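Local coordinates for gamma-resorcylate decarboxylase (Polaromonas, PDB 4QRO), which probably catalyses the manganese-dependent, non-oxidative decarboxylation of gamma-resorcylate (2,6-dihydroxybenzoate) to resorcinol and belongs to the amidohydrolase superfamily, at residues Lys246-Ile249 against Val250-Phe253. Numbering follows the deposited sequence.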
ATOM      1  N   LYS A 246     -21.367  -4.634  -7.734  1.00 30.98           N
ATOM      2  CA  LYS A 246     -22.268  -5.620  -7.146  1.00 37.29           C
ATOM      3  C   LYS A 246     -21.624  -6.562  -6.146  1.00 37.17           C
ATOM      4  O   LYS A 246     -22.290  -7.006  -5.237  1.00 35.99           O
ATOM      5  CB  LYS A 246     -22.916  -6.470  -8.250  1.00 49.87           C
ATOM      6  CG  LYS A 246     -24.082  -5.808  -8.971  1.00 64.27           C
ATOM      7  CD  LYS A 246     -24.727  -6.789  -9.944  1.00111.37           C
ATOM      8  CE  LYS A 246     -26.157  -6.400 -10.275  1.00120.24           C
ATOM      9  NZ  LYS A 246     -26.224  -5.058 -10.911  1.00 79.07           N
ATOM     10  N   ARG A 247     -20.338  -6.865  -6.314  1.00 37.82           N
ATOM     11  CA  ARG A 247     -19.692  -7.946  -5.584  1.00 40.81           C
ATOM     12  C   ARG A 247     -18.544  -7.414  -4.728  1.00 34.76           C
ATOM     13  O   ARG A 247     -18.370  -6.201  -4.619  1.00 36.06           O
ATOM     14  CB  ARG A 247     -19.191  -8.983  -6.584  1.00 37.98           C
ATOM     15  CG  ARG A 247     -20.321  -9.629  -7.378  1.00 50.67           C
ATOM     16  CD  ARG A 247     -19.789 -10.205  -8.667  1.00 51.50           C
ATOM     17  NE  ARG A 247     -19.123 -11.469  -8.415  1.00 48.83           N
ATOM     18  CZ  ARG A 247     -18.190 -12.020  -9.193  1.00 45.36           C
ATOM     19  NH1 ARG A 247     -17.753 -11.423 -10.300  1.00 48.97           N
ATOM     20  NH2 ARG A 247     -17.683 -13.190  -8.842  1.00 50.08           N
ATOM     21  N   LYS A 248     -17.809  -8.335  -4.098  1.00 34.81           N
ATOM     22  CA  LYS A 248     -16.634  -8.007  -3.262  1.00 33.81           C
ATOM     23  C   LYS A 248     -15.489  -7.530  -4.146  1.00 31.57           C
ATOM     24  O   LYS A 248     -15.354  -7.979  -5.290  1.00 33.53           O
ATOM     25  CB  LYS A 248     -16.184  -9.242  -2.466  1.00 34.55           C
ATOM     26  CG  LYS A 248     -17.179  -9.755  -1.433  1.00 46.84           C
ATOM     27  CD  LYS A 248     -16.753 -11.146  -0.972  1.00 54.63           C
ATOM     28  CE  LYS A 248     -17.624 -11.674   0.150  1.00 95.79           C
ATOM     29  NZ  LYS A 248     -17.086 -11.245   1.465  1.00 85.59           N
ATOM     30  N   ILE A 249     -14.665  -6.607  -3.638  1.00 30.52           N
ATOM     31  CA  ILE A 249     -13.504  -6.153  -4.401  1.00 30.51           C
ATOM     32  C   ILE A 249     -12.626  -7.373  -4.788  1.00 38.84           C
ATOM     33  O   ILE A 249     -12.151  -7.471  -5.919  1.00 30.99           O
ATOM     34  CB  ILE A 249     -12.688  -5.094  -3.612  1.00 33.70           C
ATOM     35  CG1 ILE A 249     -13.516  -3.819  -3.353  1.00 40.15           C
ATOM     36  CG2 ILE A 249     -11.351  -4.806  -4.289  1.00 32.54           C
ATOM     37  CD1 ILE A 249     -14.113  -3.169  -4.598  1.00 35.57           C
ATOM     38  N   VAL A 250     -12.443  -8.315  -3.864  1.00 33.09           N
ATOM     39  CA  VAL A 250     -11.598  -9.473  -4.117  1.00 30.80           C
ATOM     40  C   VAL A 250     -12.081 -10.305  -5.320  1.00 32.87           C
ATOM     41  O   VAL A 250     -11.269 -10.951  -5.992  1.00 30.89           O
ATOM     42  CB  VAL A 250     -11.443 -10.376  -2.865  1.00 34.82           C
ATOM     43  CG1 VAL A 250     -12.743 -11.121  -2.548  1.00 35.86           C
ATOM     44  CG2 VAL A 250     -10.300 -11.379  -3.061  1.00 37.17           C
ATOM     45  N   ASP A 251     -13.381 -10.286  -5.595  1.00 36.52           N
ATOM     46  CA  ASP A 251     -13.931 -11.001  -6.764  1.00 29.20           C
ATOM     47  C   ASP A 251     -13.374 -10.426  -8.071  1.00 28.75           C
ATOM     48  O   ASP A 251     -12.933 -11.172  -8.935  1.00 33.72           O
ATOM     49  CB  ASP A 251     -15.472 -10.965  -6.787  1.00 33.45           C
ATOM     50  CG  ASP A 251     -16.102 -11.759  -5.642  1.00 42.23           C
ATOM     51  OD1 ASP A 251     -15.564 -12.807  -5.271  1.00 40.99           O
ATOM     52  OD2 ASP A 251     -17.121 -11.312  -5.094  1.00 43.92           O
ATOM     53  N   TYR A 252     -13.343  -9.105  -8.192  1.00 36.88           N
ATOM     54  CA  TYR A 252     -12.820  -8.450  -9.419  1.00 32.54           C
ATOM     55  C   TYR A 252     -11.310  -8.578  -9.529  1.00 32.81           C
ATOM     56  O   TYR A 252     -10.760  -8.796 -10.600  1.00 33.20           O
ATOM     57  CB  TYR A 252     -13.249  -6.974  -9.458  1.00 31.37           C
ATOM     58  CG  TYR A 252     -14.759  -6.816  -9.306  1.00 31.26           C
ATOM     59  CD1 TYR A 252     -15.628  -7.312 -10.278  1.00 29.15           C
ATOM     60  CD2 TYR A 252     -15.303  -6.220  -8.185  1.00 35.54           C
ATOM     61  CE1 TYR A 252     -16.995  -7.180 -10.150  1.00 33.23           C
ATOM     62  CE2 TYR A 252     -16.668  -6.097  -8.031  1.00 38.32           C
ATOM     63  CZ  TYR A 252     -17.513  -6.571  -9.020  1.00 33.17           C
ATOM     64  OH  TYR A 252     -18.875  -6.456  -8.856  1.00 35.77           O
ATOM     65  N   PHE A 253     -10.634  -8.505  -8.398  1.00 29.26           N
ATOM     66  CA  PHE A 253      -9.199  -8.741  -8.363  1.00 27.69           C
ATOM     67  C   PHE A 253      -8.864 -10.136  -8.880  1.00 28.17           C
ATOM     68  O   PHE A 253      -7.954 -10.325  -9.726  1.00 30.96           O
ATOM     69  CB  PHE A 253      -8.701  -8.553  -6.913  1.00 31.62           C
ATOM     70  CG  PHE A 253      -7.205  -8.494  -6.774  1.00 29.61           C
ATOM     71  CD1 PHE A 253      -6.464  -7.553  -7.474  1.00 28.91           C
ATOM     72  CD2 PHE A 253      -6.533  -9.360  -5.889  1.00 29.24           C
ATOM     73  CE1 PHE A 253      -5.073  -7.496  -7.334  1.00 32.35           C
ATOM     74  CE2 PHE A 253      -5.154  -9.297  -5.754  1.00 30.26           C
ATOM     75  CZ  PHE A 253      -4.421  -8.366  -6.469  1.00 33.71           C
TER
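Ile249 and Phe253 are joined by a backbone hydrogen bond, Phe253 N to Ile249 O at 3.1 Å, which closes the first turn of helix 249-256, while Arg247 and Lys248 run up to it in extended conformation. At the N-cap, Lys248 accepts a weak bond on its O from Asp251 N (3.1 Å). Its own N is met, 3.2 Å away, by OD2 of Asp251, which turns back toward the N-cap and is approached on its anti side, out of the carboxylate plane. Asp251, at N3, so supplies one half of a capping box; the lysine at the N-cap has no side-chain acceptor for the reciprocal bond. Ile249, which packs on Met201 and on Trp181 of the second subunit, and Val250 give their N-H groups to Asp231 of helix 223-232. Bent round at chi3 (78°), the Arg247 guanidinium lies with one face over Asp251 CB, its plane 11° from that of the carboxylate; their salt bridge is long, NE to OD2 3.9 Å, with no N-H aimed at the oxygen, and NH1 pairs instead with Glu255 one turn on. The Tyr252 side chain, with CG anti to its carbonyl carbon (chi1 -54°), runs back along the loop, where its OH accepts Arg247 N at 3.0 Å and also bonds Asp207. A phenylalanine here would probably leave Arg247 N without this acceptor and deprive Asp207 of a partner.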